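Local coordinates for protein putative transcriptional regulator, IclR family (Arthrobacter aurescens, PDB 3OBF) that probably acts as a DNA-binding transcription factor of the IclR family, present here as its C-terminal, GAF-like domain, at residues 64-69 and 109-114; 123-128 and 138-143. All blocks are in the same frame, centred on the assembly; numbering follows the deposited sequence.

Contact 1. Residues 64-69 and 109-114; sequences VQVFLA and GWAVNF
Strand 111-114 forms one margin of the domain's antiparallel sheet, and residues 64-69 of helix 62-69 run alongside it, at 148° to its direction, with the two short axes 8.4 Å apart at closest approach. Gly109 leaves the end of helix 92-108 with positive phi (105°), and Trp110 starts its side chain away from segment 64-69, its indole packing on Asn154 and Ala161 of helix 150-170. At Ala111 the two segments come together: its methyl lies against both the root and the amide oxygen of Gln65, Ala111 CB being 3.7 Å from Gln65 CB and from Gln65 OE1, while Val66 CG2 touches the same methyl at 4.0 Å. Val112 turns its side chain the other way, and its backbone does the work. Gln65, its chain extended beyond CG (chi2 176°), sends NE2 to Val112 O at 2.9 Å in a nearly straight bond; the acceptor lies close to the plane of the Gln65 amide, yet the donor stands above the carbonyl plane. On the other branch, water 1 donates to Gln65 OE1 and accepts from Val112 N at 3.0 Å. NE2 also bonds to Leu60 O and OE1 to Arg101 NE, so each end of the amide has two partners. An alanine in place of Gln65 would probably loosen helix from strand, as the direct bond to Val112 O and the water bridge to Val112 N would both go. Asn113 starts its side chain toward the helix, but OD1 bonds to Glu116 N and ND2 to Thr117 OG1. Such a helix laid along an edge strand fits the alpha/beta build of a GAF-like domain.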
loop_
_atom_site.group_PDB
_atom_site.type_symbol
_atom_site.label_atom_id
_atom_site.label_comp_id
_atom_site.label_asym_id
_atom_site.label_seq_id
_atom_site.Cartn_x
_atom_site.Cartn_y
_atom_site.Cartn_z
ATOM N N VAL A 64 0.018 -4.680 0.794
ATOM C CA VAL A 64 0.376 -5.847 1.578
ATOM C C VAL A 64 1.886 -5.781 1.870
ATOM O O VAL A 64 2.303 -6.042 3.007
ATOM C CB VAL A 64 -0.029 -7.149 0.858
ATOM C CG1 VAL A 64 0.561 -8.393 1.572
ATOM C CG2 VAL A 64 -1.554 -7.247 0.818
ATOM N N GLN A 65 2.682 -5.378 0.866
ATOM C CA GLN A 65 4.137 -5.230 1.046
ATOM C C GLN A 65 4.443 -4.259 2.179
ATOM O O GLN A 65 5.280 -4.557 3.059
ATOM C CB GLN A 65 4.817 -4.724 -0.226
ATOM C CG GLN A 65 4.924 -5.757 -1.371
ATOM C CD GLN A 65 5.527 -5.150 -2.643
ATOM O OE1 GLN A 65 6.693 -4.709 -2.651
ATOM N NE2 GLN A 65 4.738 -5.114 -3.719
ATOM N N VAL A 66 3.771 -3.102 2.152
ATOM C CA VAL A 66 3.974 -2.044 3.164
ATOM C C VAL A 66 3.728 -2.595 4.583
ATOM O O VAL A 66 4.574 -2.442 5.479
ATOM C CB VAL A 66 3.045 -0.866 2.862
ATOM C CG1 VAL A 66 2.969 0.103 4.014
ATOM C CG2 VAL A 66 3.511 -0.181 1.623
ATOM N N PHE A 67 2.584 -3.247 4.785
ATOM C CA PHE A 67 2.313 -3.812 6.093
ATOM C C PHE A 67 3.267 -4.937 6.511
ATOM O O PHE A 67 3.657 -5.028 7.669
ATOM C CB PHE A 67 0.854 -4.278 6.210
ATOM C CG PHE A 67 -0.119 -3.162 6.183
ATOM C CD1 PHE A 67 -0.056 -2.141 7.137
ATOM C CD2 PHE A 67 -1.098 -3.108 5.200
ATOM C CE1 PHE A 67 -0.958 -1.074 7.119
ATOM C CE2 PHE A 67 -2.023 -2.033 5.182
ATOM C CZ PHE A 67 -1.954 -1.026 6.156
ATOM N N LEU A 68 3.638 -5.809 5.595
ATOM C CA LEU A 68 4.561 -6.874 5.960
ATOM C C LEU A 68 5.964 -6.337 6.338
ATOM O O LEU A 68 6.690 -6.972 7.105
ATOM C CB LEU A 68 4.611 -7.924 4.855
ATOM C CG LEU A 68 3.343 -8.780 4.676
ATOM C CD1 LEU A 68 3.538 -9.775 3.542
ATOM C CD2 LEU A 68 3.011 -9.538 5.926
ATOM N N ALA A 69 6.336 -5.168 5.814
ATOM C CA ALA A 69 7.544 -4.474 6.279
ATOM C C ALA A 69 7.494 -4.133 7.771
ATOM O O ALA A 69 8.530 -4.031 8.424
ATOM C CB ALA A 69 7.830 -3.219 5.434
ATOM N N GLY A 109 10.418 4.571 0.149
ATOM C CA GLY A 109 9.305 5.339 0.685
ATOM C C GLY A 109 7.965 4.875 0.140
ATOM O O GLY A 109 6.909 5.363 0.579
ATOM N N TRP A 110 8.001 3.947 -0.815
ATOM C CA TRP A 110 6.786 3.322 -1.330
ATOM C C TRP A 110 7.067 1.927 -1.907
ATOM O O TRP A 110 8.145 1.673 -2.393
ATOM C CB TRP A 110 6.090 4.200 -2.377
ATOM C CG TRP A 110 6.873 4.384 -3.684
ATOM C CD1 TRP A 110 6.800 3.600 -4.820
ATOM C CD2 TRP A 110 7.806 5.439 -3.984
ATOM N NE1 TRP A 110 7.633 4.112 -5.804
ATOM C CE2 TRP A 110 8.264 5.229 -5.315
ATOM C CE3 TRP A 110 8.297 6.532 -3.258
ATOM C CZ2 TRP A 110 9.198 6.067 -5.926
ATOM C CZ3 TRP A 110 9.229 7.375 -3.867
ATOM C CH2 TRP A 110 9.675 7.131 -5.190
ATOM N N ALA A 111 6.096 1.023 -1.804
ATOM C CA ALA A 111 6.156 -0.271 -2.467
ATOM C C ALA A 111 5.454 -0.169 -3.799
ATOM O O ALA A 111 4.605 0.726 -4.027
ATOM C CB ALA A 111 5.523 -1.357 -1.601
ATOM N N VAL A 112 5.824 -1.088 -4.678
ATOM C CA VAL A 112 5.410 -1.101 -6.049
ATOM C C VAL A 112 4.818 -2.470 -6.431
ATOM O O VAL A 112 5.365 -3.511 -6.088
ATOM C CB VAL A 112 6.629 -0.818 -6.948
ATOM C CG1 VAL A 112 6.374 -1.294 -8.340
ATOM C CG2 VAL A 112 6.960 0.683 -6.957
ATOM N N ASN A 113 3.676 -2.445 -7.102
ATOM C CA ASN A 113 3.117 -3.622 -7.751
ATOM C C ASN A 113 2.900 -3.254 -9.211
ATOM O O ASN A 113 2.011 -2.492 -9.539
ATOM C CB ASN A 113 1.798 -4.017 -7.066
ATOM C CG ASN A 113 1.026 -5.100 -7.821
ATOM O OD1 ASN A 113 1.568 -5.856 -8.648
ATOM N ND2 ASN A 113 -0.253 -5.184 -7.527
ATOM N N PHE A 114 3.740 -3.756 -10.093
ATOM C CA PHE A 114 3.692 -3.316 -11.486
ATOM C C PHE A 114 3.080 -4.427 -12.339
ATOM O O PHE A 114 3.807 -5.133 -12.970
ATOM C CB PHE A 114 5.112 -2.964 -11.986
ATOM C CG PHE A 114 5.146 -2.241 -13.334
ATOM C CD1 PHE A 114 4.500 -1.013 -13.504
ATOM C CD2 PHE A 114 5.833 -2.781 -14.408
ATOM C CE1 PHE A 114 4.528 -0.338 -14.727
ATOM C CE2 PHE A 114 5.873 -2.123 -15.640
ATOM C CZ PHE A 114 5.219 -0.895 -15.810
HETATM O O HOH W 1 7.928 -3.142 -3.987
#

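Contact 2. Residues 123-128 and 138-143; sequences GVASPV and SVLIPA
The flat groups here are the peptide planes of two strands joined edge to edge, with Val124, Ser126, Val139 and Ile141 on one face and Ala125, Pro127, Ser138, Leu140 and Pro142 on the other. Strands 121-129 and 135-144 form an antiparallel beta hairpin inside the sheet of this GAF-like domain. Helix 150-170 covers Ser126 and Val128, whereas helix 62-69 packs through Val66 on Ala125, Pro127 and Ser138. Two hydrogen-bonded pairs join the inner edges. In the first, Ile141 N meets Val124 O at 2.9 Å, nearly along the C=O axis, while the returning bond from Val124 N to Ile141 O comes from above the carbonyl plane. In the second, Ser126 and Val139 exchange bonds that both lie in the carbonyl planes. At the non-hydrogen-bonded pair between them, the CA-H of Ala125 approaches Val139 O, with CA and O 3.0 Å apart.

Apolar branches also meet across the pairing. Val124 and Ile141 stand side by side, Val124 CG2 reaching Ile141 CB at 3.9 Å; a chi1 of -67° puts that methyl in the crowded position between backbone N and carbonyl carbon. Val128 and Val139 instead cross obliquely, methyl to methyl. Leu140, with CG anti to the backbone N, curls its CD1 back to 3.5 Å from Val124 O. Ser126 OG bonds to Gly109 O, but Ser138 OG is buried without a hydrogen-bonding partner, and Ser138 CB presses to 2.9 Å from Ser126 O.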
loop_
_atom_site.group_PDB
_atom_site.type_symbol
_atom_site.label_atom_id
_atom_site.label_comp_id
_atom_site.label_asym_id
_atom_site.label_seq_id
_atom_site.Cartn_x
_atom_site.Cartn_y
_atom_site.Cartn_z
ATOM N N GLY A 123 0.029 -0.659 -8.750
ATOM C CA GLY A 123 -0.168 -0.025 -7.462
ATOM C C GLY A 123 1.097 0.465 -6.797
ATOM O O GLY A 123 2.175 -0.141 -6.931
ATOM N N VAL A 124 0.981 1.575 -6.085
ATOM C CA VAL A 124 2.012 1.971 -5.153
ATOM C C VAL A 124 1.358 2.234 -3.801
ATOM O O VAL A 124 0.233 2.680 -3.748
ATOM C CB VAL A 124 2.772 3.254 -5.611
ATOM C CG1 VAL A 124 3.614 2.996 -6.900
ATOM C CG2 VAL A 124 1.791 4.438 -5.791
ATOM N N ALA A 125 2.073 1.977 -2.714
ATOM C CA ALA A 125 1.550 2.213 -1.372
ATOM C C ALA A 125 2.674 2.682 -0.429
ATOM O O ALA A 125 3.835 2.270 -0.590
ATOM C CB ALA A 125 0.892 0.951 -0.841
ATOM N N SER A 126 2.301 3.457 0.571
ATOM C CA SER A 126 3.241 4.036 1.544
ATOM C C SER A 126 2.699 3.941 2.976
ATOM O O SER A 126 1.494 3.974 3.166
ATOM C CB SER A 126 3.507 5.509 1.217
ATOM O OG SER A 126 4.109 5.605 -0.071
ATOM N N PRO A 127 3.592 3.822 3.983
ATOM C CA PRO A 127 3.128 3.597 5.358
ATOM C C PRO A 127 2.762 4.909 6.064
ATOM O O PRO A 127 3.295 5.954 5.729
ATOM C CB PRO A 127 4.323 2.895 6.032
ATOM C CG PRO A 127 5.555 3.426 5.227
ATOM C CD PRO A 127 5.058 3.648 3.830
ATOM N N VAL A 128 1.827 4.832 7.010
ATOM C CA VAL A 128 1.411 5.954 7.824
ATOM C C VAL A 128 1.778 5.533 9.221
ATOM O O VAL A 128 1.545 4.381 9.581
ATOM C CB VAL A 128 -0.126 6.164 7.719
ATOM C CG1 VAL A 128 -0.629 7.164 8.788
ATOM C CG2 VAL A 128 -0.492 6.650 6.321
ATOM N N SER A 138 -1.790 2.475 5.623
ATOM C CA SER A 138 -1.030 2.904 4.490
ATOM C C SER A 138 -1.893 3.584 3.457
ATOM O O SER A 138 -3.094 3.366 3.397
ATOM C CB SER A 138 -0.220 1.750 3.906
ATOM O OG SER A 138 -0.915 1.070 2.936
ATOM N N VAL A 139 -1.276 4.441 2.654
ATOM C CA VAL A 139 -1.979 5.048 1.527
ATOM C C VAL A 139 -1.676 4.248 0.252
ATOM O O VAL A 139 -0.512 3.910 0.000
ATOM C CB VAL A 139 -1.557 6.514 1.370
ATOM C CG1 VAL A 139 -2.199 7.145 0.064
ATOM C CG2 VAL A 139 -1.925 7.310 2.664
ATOM N N LEU A 140 -2.721 3.929 -0.516
ATOM C CA LEU A 140 -2.604 3.166 -1.748
ATOM C C LEU A 140 -3.099 4.001 -2.945
ATOM O O LEU A 140 -4.136 4.665 -2.856
ATOM C CB LEU A 140 -3.421 1.864 -1.639
ATOM C CG LEU A 140 -3.711 0.991 -2.889
ATOM C CD1 LEU A 140 -2.431 0.380 -3.456
ATOM C CD2 LEU A 140 -4.800 -0.125 -2.629
ATOM N N ILE A 141 -2.336 3.968 -4.045
ATOM C CA ILE A 141 -2.805 4.455 -5.320
ATOM C C ILE A 141 -2.857 3.247 -6.248
ATOM O O ILE A 141 -1.811 2.769 -6.716
ATOM C CB ILE A 141 -1.902 5.586 -5.948
ATOM C CG1 ILE A 141 -1.742 6.797 -5.000
ATOM C CG2 ILE A 141 -2.507 6.037 -7.314
ATOM C CD1 ILE A 141 -0.758 7.881 -5.528
ATOM N N PRO A 142 -4.063 2.709 -6.489
ATOM C CA PRO A 142 -4.185 1.699 -7.553
ATOM C C PRO A 142 -4.530 2.355 -8.894
ATOM O O PRO A 142 -5.176 3.387 -8.906
ATOM C CB PRO A 142 -5.343 0.849 -7.068
ATOM C CG PRO A 142 -6.284 1.914 -6.275
ATOM C CD PRO A 142 -5.360 3.035 -5.855
ATOM N N ALA A 143 -4.103 1.781 -10.012
ATOM C CA ALA A 143 -4.393 2.348 -11.340
ATOM C C ALA A 143 -4.403 1.239 -12.427
ATOM O O ALA A 143 -3.797 0.174 -12.230
ATOM C CB ALA A 143 -3.377 3.439 -11.683
#

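Contacts 1 and 2 lie with their centres about 8 Å apart near the middle of the domain, and they come in series along the chain: both segments of contact 1 precede those of contact 2. Their common element is the sheet, where strand 111-114 is the neighbour of 121-129 and 135-144 follows on the far side of 121-129. Backbone pairing ties them directly, Asn113 N lying 2.8 Å from Gly123 O and Ala111 N 2.9 Å from Ala125 O. Val66 bridges them by packing too, its CG2 being 3.3 Å from Ala125 O. Helix 62-69, which precedes strand 111-114 in the sequence, therefore packs against three neighbouring strands of the same sheet.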